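Local coordinates for protein GphF (Cystobacter violaceus, PDB 6MFC) that probably catalyses the decarboxylation of an acyl group in the initiation of polyketide biosynthesis, using a GNAT-like fold, at residues A38-P50 and L114-H126. Sequence-based numbering, arbitrary orientation.
Sequences ALCALEARCWPAP and LLGLNVDPAVRNH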
# COMPACT_ATOMS: atom_id res chain seq x y z
N ALA A 38 -10.36 -10.25 12.26
CA ALA A 38 -10.89 -9.96 10.93
C ALA A 38 -9.81 -9.42 10.01
O ALA A 38 -9.79 -9.74 8.82
CB ALA A 38 -12.05 -8.96 11.04
N LEU A 39 -8.90 -8.60 10.55
CA LEU A 39 -7.81 -8.07 9.73
C LEU A 39 -6.88 -9.18 9.25
O LEU A 39 -6.35 -9.11 8.14
CB LEU A 39 -7.02 -7.02 10.52
CG LEU A 39 -7.80 -5.76 10.91
CD1 LEU A 39 -6.92 -4.79 11.67
CD2 LEU A 39 -8.41 -5.10 9.68
N CYS A 40 -6.68 -10.21 10.07
CA CYS A 40 -5.91 -11.37 9.63
C CYS A 40 -6.69 -12.17 8.59
O CYS A 40 -6.10 -12.67 7.62
CB CYS A 40 -5.54 -12.25 10.82
SG CYS A 40 -4.38 -11.49 11.98
N ALA A 41 -8.00 -12.32 8.78
CA ALA A 41 -8.82 -13.03 7.81
C ALA A 41 -8.85 -12.31 6.47
O ALA A 41 -8.73 -12.95 5.42
CB ALA A 41 -10.24 -13.21 8.36
N LEU A 42 -9.00 -10.99 6.50
CA LEU A 42 -8.93 -10.22 5.26
C LEU A 42 -7.55 -10.33 4.62
O LEU A 42 -7.43 -10.39 3.39
CB LEU A 42 -9.27 -8.75 5.54
CG LEU A 42 -9.15 -7.80 4.34
CD1 LEU A 42 -10.17 -8.16 3.28
CD2 LEU A 42 -9.30 -6.36 4.79
N GLU A 43 -6.50 -10.38 5.45
CA GLU A 43 -5.15 -10.51 4.92
C GLU A 43 -4.95 -11.85 4.22
O GLU A 43 -4.23 -11.92 3.22
CB GLU A 43 -4.13 -10.35 6.06
CG GLU A 43 -2.68 -10.31 5.62
CD GLU A 43 -2.26 -8.94 5.13
OE1 GLU A 43 -3.13 -8.06 4.94
OE2 GLU A 43 -1.04 -8.73 4.93
N ALA A 44 -5.60 -12.90 4.71
CA ALA A 44 -5.41 -14.22 4.11
C ALA A 44 -6.14 -14.35 2.78
O ALA A 44 -5.68 -15.09 1.90
CB ALA A 44 -5.87 -15.31 5.08
N ARG A 45 -7.26 -13.65 2.62
CA ARG A 45 -7.98 -13.68 1.35
C ARG A 45 -7.32 -12.82 0.29
O ARG A 45 -7.41 -13.14 -0.90
CB ARG A 45 -9.43 -13.22 1.56
CG ARG A 45 -10.28 -14.20 2.35
CD ARG A 45 -11.65 -13.60 2.67
NE ARG A 45 -12.74 -14.51 2.31
CZ ARG A 45 -13.44 -14.42 1.19
NH1 ARG A 45 -13.18 -13.46 0.31
NH2 ARG A 45 -14.41 -15.29 0.95
N CYS A 46 -6.65 -11.74 0.69
CA CYS A 46 -6.08 -10.83 -0.30
C CYS A 46 -4.70 -11.26 -0.77
O CYS A 46 -4.31 -10.93 -1.90
CB CYS A 46 -6.02 -9.42 0.27
SG CYS A 46 -7.63 -8.71 0.68
N TRP A 47 -3.96 -12.00 0.05
CA TRP A 47 -2.58 -12.33 -0.27
C TRP A 47 -2.30 -13.81 -0.09
O TRP A 47 -2.85 -14.44 0.83
CB TRP A 47 -1.61 -11.52 0.60
CG TRP A 47 -1.79 -10.04 0.47
CD1 TRP A 47 -2.56 -9.23 1.25
CD2 TRP A 47 -1.19 -9.19 -0.52
NE1 TRP A 47 -2.47 -7.93 0.82
CE2 TRP A 47 -1.64 -7.88 -0.27
CE3 TRP A 47 -0.32 -9.42 -1.59
CZ2 TRP A 47 -1.24 -6.80 -1.04
CZ3 TRP A 47 0.08 -8.34 -2.36
CH2 TRP A 47 -0.38 -7.05 -2.08
N PRO A 48 -1.46 -14.40 -0.93
CA PRO A 48 -0.99 -15.76 -0.68
C PRO A 48 -0.04 -15.79 0.51
O PRO A 48 0.49 -14.76 0.94
CB PRO A 48 -0.27 -16.14 -1.98
CG PRO A 48 0.15 -14.83 -2.56
CD PRO A 48 -0.92 -13.85 -2.19
N ALA A 49 0.18 -17.00 1.02
CA ALA A 49 0.93 -17.19 2.27
C ALA A 49 2.26 -16.45 2.32
O ALA A 49 2.53 -15.80 3.34
CB ALA A 49 1.13 -18.70 2.51
N PRO A 50 3.13 -16.50 1.30
CA PRO A 50 4.42 -15.80 1.43
C PRO A 50 4.31 -14.29 1.54
O PRO A 50 5.27 -13.66 2.00
CB PRO A 50 5.17 -16.21 0.15
CG PRO A 50 4.50 -17.46 -0.30
CD PRO A 50 3.06 -17.28 0.05
N LEU A 114 1.89 4.65 3.18
CA LEU A 114 0.91 3.57 3.08
C LEU A 114 1.62 2.23 3.28
O LEU A 114 2.48 1.85 2.48
CB LEU A 114 0.21 3.60 1.72
CG LEU A 114 -0.79 4.72 1.46
CD1 LEU A 114 -1.32 4.66 0.03
CD2 LEU A 114 -1.94 4.64 2.46
N LEU A 115 1.27 1.53 4.36
CA LEU A 115 1.82 0.20 4.59
C LEU A 115 1.00 -0.89 3.91
O LEU A 115 1.54 -1.96 3.62
CB LEU A 115 1.90 -0.08 6.09
CG LEU A 115 2.81 0.86 6.89
CD1 LEU A 115 2.79 0.50 8.36
CD2 LEU A 115 4.23 0.81 6.35
N GLY A 116 -0.28 -0.63 3.64
CA GLY A 116 -1.12 -1.61 3.00
C GLY A 116 -2.52 -1.10 2.71
O GLY A 116 -3.03 -0.23 3.41
N LEU A 117 -3.14 -1.64 1.66
CA LEU A 117 -4.53 -1.34 1.32
C LEU A 117 -5.12 -2.62 0.75
O LEU A 117 -4.84 -2.99 -0.40
CB LEU A 117 -4.63 -0.18 0.34
CG LEU A 117 -6.03 0.30 -0.07
CD1 LEU A 117 -6.03 1.80 -0.29
CD2 LEU A 117 -6.52 -0.41 -1.33
N ASN A 118 -5.92 -3.32 1.55
CA ASN A 118 -6.51 -4.59 1.17
C ASN A 118 -8.01 -4.42 0.97
O ASN A 118 -8.68 -3.77 1.78
CB ASN A 118 -6.24 -5.66 2.23
CG ASN A 118 -4.77 -5.91 2.44
OD1 ASN A 118 -3.96 -5.81 1.52
ND2 ASN A 118 -4.40 -6.25 3.68
N VAL A 119 -8.52 -5.00 -0.11
CA VAL A 119 -9.95 -5.09 -0.37
C VAL A 119 -10.27 -6.54 -0.70
O VAL A 119 -9.55 -7.17 -1.49
CB VAL A 119 -10.40 -4.16 -1.51
CG1 VAL A 119 -11.91 -4.24 -1.70
CG2 VAL A 119 -9.97 -2.73 -1.23
N ASP A 120 -11.32 -7.07 -0.08
CA ASP A 120 -11.65 -8.48 -0.25
C ASP A 120 -11.87 -8.79 -1.72
O ASP A 120 -12.57 -8.04 -2.42
CB ASP A 120 -12.90 -8.83 0.56
CG ASP A 120 -13.13 -10.32 0.69
OD1 ASP A 120 -13.29 -11.00 -0.35
OD2 ASP A 120 -13.15 -10.83 1.83
N PRO A 121 -11.28 -9.87 -2.25
CA PRO A 121 -11.46 -10.19 -3.67
C PRO A 121 -12.91 -10.43 -4.08
O PRO A 121 -13.22 -10.35 -5.27
CB PRO A 121 -10.61 -11.46 -3.86
CG PRO A 121 -9.60 -11.40 -2.76
CD PRO A 121 -10.31 -10.77 -1.60
N ALA A 122 -13.80 -10.72 -3.13
CA ALA A 122 -15.20 -10.94 -3.45
C ALA A 122 -15.99 -9.65 -3.63
O ALA A 122 -17.14 -9.71 -4.07
CB ALA A 122 -15.86 -11.79 -2.36
N VAL A 123 -15.40 -8.50 -3.31
CA VAL A 123 -16.10 -7.22 -3.40
C VAL A 123 -15.34 -6.29 -4.33
O VAL A 123 -15.25 -5.08 -4.07
CB VAL A 123 -16.30 -6.59 -2.01
CG1 VAL A 123 -17.54 -5.71 -1.99
CG2 VAL A 123 -16.38 -7.66 -0.93
N ARG A 124 -14.79 -6.83 -5.42
CA ARG A 124 -14.03 -6.00 -6.34
C ARG A 124 -14.93 -5.16 -7.24
O ARG A 124 -14.55 -4.05 -7.63
CB ARG A 124 -13.10 -6.87 -7.20
CG ARG A 124 -12.00 -7.56 -6.41
CD ARG A 124 -11.30 -6.59 -5.48
NE ARG A 124 -10.25 -7.25 -4.69
CZ ARG A 124 -8.95 -7.10 -4.90
NH1 ARG A 124 -8.52 -6.30 -5.88
NH2 ARG A 124 -8.08 -7.73 -4.14
N ASN A 125 -16.12 -5.67 -7.57
CA ASN A 125 -17.03 -4.92 -8.44
C ASN A 125 -17.58 -3.67 -7.77
O ASN A 125 -18.08 -2.79 -8.47
CB ASN A 125 -18.18 -5.82 -8.89
CG ASN A 125 -19.02 -6.33 -7.73
OD1 ASN A 125 -18.48 -6.78 -6.72
ND2 ASN A 125 -20.34 -6.27 -7.88
N HIS A 126 -17.49 -3.57 -6.45
CA HIS A 126 -17.96 -2.38 -5.74
C HIS A 126 -17.00 -1.21 -5.84
O HIS A 126 -17.35 -0.11 -5.39
CB HIS A 126 -18.20 -2.71 -4.26
CG HIS A 126 -19.49 -3.42 -4.00
ND1 HIS A 126 -19.71 -4.73 -4.37
CD2 HIS A 126 -20.64 -2.99 -3.42
CE1 HIS A 126 -20.93 -5.08 -4.02
NE2 HIS A 126 -21.52 -4.05 -3.44
O HOH W 1 -1.50 -5.52 4.66
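Asp120 OD1 is gripped from two directions: Arg45 NH1 meets it in a salt bridge 2.5 Å long, and the backbone N of Ala122 donates to its anti lone pair at 2.8 Å, closing an Asx turn just past strand 111-119. The oxygen lies at the edge of the guanidinium, near its plane, although guanidinium and carboxylate are turned 40° apart.

Asn118 is held by its amide. Its OD1 accepts from Trp47 NE1 (2.7 Å), a nearly straight bond in the indole plane that nevertheless reaches the oxygen from above the carbonyl plane. ND2 gives a hydrogen to water 1 (3.1 Å) and has Glu43 OE1 close by, while Glu43 OE2 accepts from the backbone N of Ala53. With CG anti to its backbone N (chi1 -173°) and a bend at chi2, Glu43 brings a side chain that starts away from the strand round to the amide.

Between these polar ends, Leu42 CD1 lies against Asp120 CB at 3.9 Å, and Cys46 SG rests on Asn118 CB at 3.7 Å. Residues 38-46 of the helix cross strand residues 114-119 at 80° on one face of the GNAT sheet, with helix 128-140 packed against Leu117 and Val119 on the other. An indole N-H can only donate, consistent with Asn118 turning OD1 to Trp47 and ND2 to the water; the arginine probably offsets the charge of a buried carboxylate.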